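Local coordinates for protein probable glutathione S-transferase (Pseudomonas aeruginosa, PDB 6JWK) that probably catalyses the glutathione-dependent isomerisation of maleylpyruvate, as a zeta-class member of the glutathione S-transferase superfamily, at residues S9-R14 with D103-N108; L98-D103 with C165-Q170. One frame throughout, in Å; residues are numbered along the deposited sequence.

Contact 1 of 2, residues S9-R14 with D103-N108. With SO4 (sulfate ion), chain I.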
loop_
_atom_site.group_PDB
_atom_site.type_symbol
_atom_site.label_atom_id
_atom_site.label_comp_id
_atom_site.label_asym_id
_atom_site.label_seq_id
_atom_site.Cartn_x
_atom_site.Cartn_y
_atom_site.Cartn_z
ATOM N N SER B 9 -15.308 3.078 8.394
ATOM C CA SER B 9 -13.899 3.125 7.925
ATOM C C SER B 9 -13.638 1.955 6.971
ATOM O O SER B 9 -13.769 0.782 7.430
ATOM C CB SER B 9 -12.972 3.096 9.098
ATOM O OG SER B 9 -11.728 2.563 8.721
ATOM N N SER B 10 -13.240 2.221 5.729
ATOM C CA SER B 10 -12.926 1.159 4.739
ATOM C C SER B 10 -11.782 0.276 5.234
ATOM O O SER B 10 -11.831 -0.942 5.030
ATOM C CB SER B 10 -12.576 1.713 3.394
ATOM O OG SER B 10 -13.703 2.285 2.821
ATOM N N THR B 11 -10.760 0.862 5.846
ATOM C CA THR B 11 -9.570 0.092 6.271
ATOM C C THR B 11 -10.006 -0.784 7.449
ATOM O O THR B 11 -9.501 -1.912 7.559
ATOM C CB THR B 11 -8.362 1.012 6.557
ATOM O OG1 THR B 11 -8.823 2.001 7.485
ATOM C CG2 THR B 11 -7.850 1.678 5.298
ATOM N N SER B 12 -10.901 -0.309 8.302
ATOM C CA SER B 12 -11.467 -1.158 9.398
ATOM C C SER B 12 -12.216 -2.349 8.778
ATOM O O SER B 12 -12.074 -3.478 9.240
ATOM C CB SER B 12 -12.392 -0.376 10.306
ATOM O OG SER B 12 -11.692 0.657 10.984
ATOM N N TYR B 13 -13.030 -2.066 7.776
ATOM C CA TYR B 13 -13.837 -3.097 7.075
ATOM C C TYR B 13 -12.884 -4.209 6.570
ATOM O O TYR B 13 -13.187 -5.403 6.760
ATOM C CB TYR B 13 -14.662 -2.386 6.004
ATOM C CG TYR B 13 -15.710 -3.223 5.309
ATOM C CD1 TYR B 13 -16.029 -4.513 5.724
ATOM C CD2 TYR B 13 -16.460 -2.668 4.277
ATOM C CE1 TYR B 13 -17.005 -5.260 5.068
ATOM C CE2 TYR B 13 -17.444 -3.405 3.620
ATOM C CZ TYR B 13 -17.720 -4.700 4.026
ATOM O OH TYR B 13 -18.699 -5.401 3.382
ATOM N N ARG B 14 -11.774 -3.848 5.916
ATOM C CA ARG B 14 -10.774 -4.825 5.387
ATOM C C ARG B 14 -10.401 -5.807 6.499
ATOM O O ARG B 14 -10.358 -6.972 6.267
ATOM C CB ARG B 14 -9.459 -4.172 4.922
ATOM C CG ARG B 14 -9.582 -3.231 3.733
ATOM C CD ARG B 14 -8.236 -2.618 3.476
ATOM N NE ARG B 14 -8.328 -1.617 2.451
ATOM C CZ ARG B 14 -7.373 -0.784 2.138
ATOM N NH1 ARG B 14 -6.250 -0.789 2.839
ATOM N NH2 ARG B 14 -7.554 0.089 1.162
ATOM N N ASP B 103 -3.245 2.674 -4.926
ATOM C CA ASP B 103 -3.533 3.447 -6.168
ATOM C C ASP B 103 -4.977 3.911 -6.221
ATOM O O ASP B 103 -5.274 4.717 -7.121
ATOM C CB ASP B 103 -3.178 2.661 -7.426
ATOM C CG ASP B 103 -1.674 2.382 -7.533
ATOM O OD1 ASP B 103 -0.914 2.974 -6.723
ATOM O OD2 ASP B 103 -1.285 1.545 -8.364
ATOM N N ILE B 104 -5.866 3.414 -5.354
ATOM C CA ILE B 104 -7.284 3.905 -5.358
ATOM C C ILE B 104 -7.631 4.550 -4.019
ATOM O O ILE B 104 -7.854 5.805 -3.986
ATOM C CB ILE B 104 -8.296 2.792 -5.687
ATOM C CG1 ILE B 104 -7.921 2.018 -6.944
ATOM C CG2 ILE B 104 -9.675 3.402 -5.770
ATOM C CD1 ILE B 104 -8.857 0.865 -7.250
ATOM N N HIS B 105 -7.717 3.737 -2.959
ATOM C CA HIS B 105 -8.296 4.140 -1.658
ATOM C C HIS B 105 -7.601 5.380 -1.096
ATOM O O HIS B 105 -8.288 6.281 -0.621
ATOM C CB HIS B 105 -8.266 3.002 -0.648
ATOM C CG HIS B 105 -8.920 3.415 0.615
ATOM N ND1 HIS B 105 -10.248 3.775 0.647
ATOM C CD2 HIS B 105 -8.412 3.634 1.846
ATOM C CE1 HIS B 105 -10.538 4.176 1.870
ATOM N NE2 HIS B 105 -9.421 4.101 2.611
ATOM N N PRO B 106 -6.250 5.508 -1.107
ATOM C CA PRO B 106 -5.626 6.673 -0.459
ATOM C C PRO B 106 -6.062 8.041 -1.026
ATOM O O PRO B 106 -6.060 9.013 -0.279
ATOM C CB PRO B 106 -4.139 6.483 -0.711
ATOM C CG PRO B 106 -3.995 4.980 -0.870
ATOM C CD PRO B 106 -5.255 4.583 -1.656
ATOM N N LEU B 107 -6.438 8.090 -2.293
ATOM C CA LEU B 107 -6.914 9.341 -2.942
ATOM C C LEU B 107 -8.369 9.623 -2.567
ATOM O O LEU B 107 -8.758 10.777 -2.671
ATOM C CB LEU B 107 -6.737 9.224 -4.450
ATOM C CG LEU B 107 -5.318 8.875 -4.878
ATOM C CD1 LEU B 107 -5.201 8.810 -6.385
ATOM C CD2 LEU B 107 -4.375 9.907 -4.325
ATOM N N ASN B 108 -9.127 8.619 -2.104
ATOM C CA ASN B 108 -10.609 8.669 -1.983
ATOM C C ASN B 108 -10.998 8.531 -0.502
ATOM O O ASN B 108 -12.136 8.369 -0.222
ATOM C CB ASN B 108 -11.243 7.664 -2.951
ATOM C CG ASN B 108 -11.212 8.154 -4.386
ATOM O OD1 ASN B 108 -10.866 9.320 -4.674
ATOM N ND2 ASN B 108 -11.490 7.259 -5.315
HETATM S S SO4 I . -11.432 5.539 5.438
HETATM O O1 SO4 I . -10.534 4.435 5.614
HETATM O O2 SO4 I . -10.788 6.636 4.791
HETATM O O3 SO4 I . -12.568 5.189 4.608
HETATM O O4 SO4 I . -11.872 5.948 6.740
#
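This is an interdomain contact with a bound sulfate at its edge: H105, at the start of helix 105-108 in the all-helical domain, reaches out to S10, T11 and R14 at the front of helix 10-22 in the thioredoxin-like domain. With CG anti to the backbone N (chi1 -177°), the imidazole extends from its helix toward the first turn of helix 10-22. Its CE1 lies 3.5 Å from S10 CB. T11 CG2 packs 3.9 Å from NE2. At the ring edge NE2 also gives a bent hydrogen bond of 3.2 Å to sulfate O1. S10 N gives a second, nearly straight hydrogen bond to sulfate O3 (168°). The sulfate, probably from the crystallisation liquor, sits at the N-terminus of the first helix, just after the N-cap S9, where the thioredoxin-like domain of glutathione transferases has its glutathione site; the serine-rich run ending at R14 is consistent with the zeta-class motif. Farther down, the extended R14 chain brings NH2 3.5 Å from H105 CB, with guanidinium and imidazole planes turned 69° apart. T11 CG2 sits over one face of that guanidinium, offset toward its rim, and S66 binds NH1. The S10 hydroxyl turns to N173 of helix 162-176.

Contact 2 of 2, residues L98-D103 with C165-Q170; sequences LLVACD and CCLVPQ
The shortest polar bond here, from C102 N to L98 O at 2.7 Å, closes the helical turn that carries V100, and V100 is the residue that meets C166, L167 and Q170 of the other helix. The axes of segments 98-103 and 165-170 approach to 9.2 Å, with 55° between their N-to-C directions. V100 points at the partner helix, and its two methyls divide the work. CG1, anti to the backbone N (chi1 177°), is directed at the backbone of the partner helix: it sits 3.6 Å from C166 O and 4.1 Å from C166 CB. The same methyl lies against the side of Q170, with Q170 CB at 3.8 Å and Q170 NE2 at 3.7 Å. Q170 can do this because its chain bends at chi2 (61°), which folds the amide back toward V100; the V100 and Q170 side chains run alongside one another, heading opposite ways. CG2 takes the remaining neighbour, L167 CD2, at 4.2 Å.

The partner helix is kinked at P169, whose nitrogen makes no bond to the turn before; one residue on, Q170 N bonds C166 O only weakly, at 3.4 Å. The V100 methyl therefore rests against a carbonyl in a distorted turn. Both helices belong to the all-helical C-terminal domain of the glutathione transferase fold. Around the pair, L67 of helix 66-76 touches A101 and C166, L187 of helix 185-195 packs on L167, and A141, A142 and L145 of helix 124-149 meet L99. All four residues that touch are buried and no hydrogen bond crosses between the segments, so cohesion comes from van der Waals fit centred on one branched valine.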
loop_
_atom_site.group_PDB
_atom_site.type_symbol
_atom_site.label_atom_id
_atom_site.label_comp_id
_atom_site.label_asym_id
_atom_site.label_seq_id
_atom_site.Cartn_x
_atom_site.Cartn_y
_atom_site.Cartn_z
ATOM N N LEU B 98 -2.607 -4.329 -3.539
ATOM C CA LEU B 98 -1.804 -3.084 -3.446
ATOM C C LEU B 98 -2.309 -2.111 -4.485
ATOM O O LEU B 98 -2.307 -0.918 -4.177
ATOM C CB LEU B 98 -0.311 -3.371 -3.629
ATOM C CG LEU B 98 0.268 -4.109 -2.436
ATOM C CD1 LEU B 98 1.561 -4.787 -2.851
ATOM C CD2 LEU B 98 0.486 -3.156 -1.259
ATOM N N LEU B 99 -2.842 -2.590 -5.603
ATOM C CA LEU B 99 -3.516 -1.663 -6.549
ATOM C C LEU B 99 -4.637 -0.903 -5.845
ATOM O O LEU B 99 -4.742 0.336 -5.997
ATOM C CB LEU B 99 -4.038 -2.453 -7.744
ATOM C CG LEU B 99 -4.884 -1.699 -8.757
ATOM C CD1 LEU B 99 -4.075 -0.607 -9.471
ATOM C CD2 LEU B 99 -5.370 -2.712 -9.783
ATOM N N VAL B 100 -5.504 -1.611 -5.137
ATOM C CA VAL B 100 -6.582 -0.975 -4.343
ATOM C C VAL B 100 -5.983 -0.115 -3.211
ATOM O O VAL B 100 -6.355 1.069 -3.116
ATOM C CB VAL B 100 -7.521 -2.045 -3.786
ATOM C CG1 VAL B 100 -8.583 -1.404 -2.916
ATOM C CG2 VAL B 100 -8.117 -2.818 -4.973
ATOM N N ALA B 101 -5.074 -0.673 -2.418
ATOM C CA ALA B 101 -4.627 -0.074 -1.140
ATOM C C ALA B 101 -3.669 1.106 -1.377
ATOM O O ALA B 101 -3.529 1.911 -0.478
ATOM C CB ALA B 101 -4.044 -1.152 -0.245
ATOM N N CYS B 102 -2.977 1.154 -2.505
ATOM C CA CYS B 102 -1.967 2.194 -2.857
ATOM C C CYS B 102 -2.491 3.154 -3.933
ATOM O O CYS B 102 -2.184 4.329 -3.825
ATOM C CB CYS B 102 -0.667 1.597 -3.385
ATOM S SG CYS B 102 0.135 0.556 -2.159
ATOM N N ASP B 103 -3.245 2.674 -4.926
ATOM C CA ASP B 103 -3.533 3.447 -6.168
ATOM C C ASP B 103 -4.977 3.911 -6.221
ATOM O O ASP B 103 -5.274 4.717 -7.121
ATOM C CB ASP B 103 -3.178 2.661 -7.426
ATOM C CG ASP B 103 -1.674 2.382 -7.533
ATOM O OD1 ASP B 103 -0.914 2.974 -6.723
ATOM O OD2 ASP B 103 -1.285 1.545 -8.364
ATOM N N CYS B 165 -10.584 -8.915 0.871
ATOM C CA CYS B 165 -10.570 -7.994 2.035
ATOM C C CYS B 165 -10.416 -6.542 1.516
ATOM O O CYS B 165 -11.006 -5.618 2.121
ATOM C CB CYS B 165 -9.445 -8.307 2.997
ATOM S SG CYS B 165 -9.629 -9.873 3.866
ATOM N N CYS B 166 -9.674 -6.320 0.423
ATOM C CA CYS B 166 -9.451 -4.960 -0.125
ATOM C C CYS B 166 -10.567 -4.587 -1.117
ATOM O O CYS B 166 -11.004 -3.414 -1.123
ATOM C CB CYS B 166 -8.094 -4.861 -0.796
ATOM S SG CYS B 166 -6.745 -5.045 0.398
ATOM N N LEU B 167 -11.023 -5.515 -1.959
ATOM C CA LEU B 167 -11.994 -5.138 -3.017
ATOM C C LEU B 167 -13.374 -4.820 -2.461
ATOM O O LEU B 167 -14.023 -3.863 -2.946
ATOM C CB LEU B 167 -12.059 -6.233 -4.074
ATOM C CG LEU B 167 -11.128 -5.941 -5.251
ATOM C CD1 LEU B 167 -10.877 -7.183 -6.122
ATOM C CD2 LEU B 167 -11.674 -4.772 -6.081
ATOM N N VAL B 168 -13.872 -5.616 -1.539
ATOM C CA VAL B 168 -15.277 -5.471 -1.093
ATOM C C VAL B 168 -15.450 -4.082 -0.494
ATOM O O VAL B 168 -16.405 -3.408 -0.826
ATOM C CB VAL B 168 -15.692 -6.620 -0.154
ATOM C CG1 VAL B 168 -16.896 -6.286 0.706
ATOM C CG2 VAL B 168 -15.924 -7.866 -1.000
ATOM N N PRO B 169 -14.551 -3.588 0.385
ATOM C CA PRO B 169 -14.732 -2.235 0.883
ATOM C C PRO B 169 -14.636 -1.162 -0.217
ATOM O O PRO B 169 -15.434 -0.193 -0.238
ATOM C CB PRO B 169 -13.637 -2.144 1.966
ATOM C CG PRO B 169 -13.429 -3.569 2.414
ATOM C CD PRO B 169 -13.470 -4.330 1.083
ATOM N N GLN B 170 -13.735 -1.346 -1.165
ATOM C CA GLN B 170 -13.530 -0.378 -2.259
ATOM C C GLN B 170 -14.795 -0.317 -3.164
ATOM O O GLN B 170 -15.187 0.803 -3.599
ATOM C CB GLN B 170 -12.288 -0.770 -3.062
ATOM C CG GLN B 170 -12.005 0.168 -4.233
ATOM C CD GLN B 170 -11.762 1.537 -3.672
ATOM O OE1 GLN B 170 -12.641 2.407 -3.723
ATOM N NE2 GLN B 170 -10.587 1.714 -3.087
#

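Overall arrangement
Contacts 1 and 2 lie with their centres about 7 Å apart and share D103, where helix 87-103 ends and the chain turns into helix 105-108. A probable hydrogen bond from H105 N to V100 O (3.0 Å) ties the backbone of the sulfate-binding histidine to the valine of contact 2. Packing adds two more links: R14 CG lies 3.2 Å from C165 O, and I104 CG2 is 3.3 Å from Q170 NE2. With Q170 touching H105 and C165 O against R14 CG, helix 162-176 backs the likely glutathione site. D103 reaches the second subunit, bonding Q65 and R111 there, so the end of helix 87-103, common to both contacts, also lies at the dimer interface.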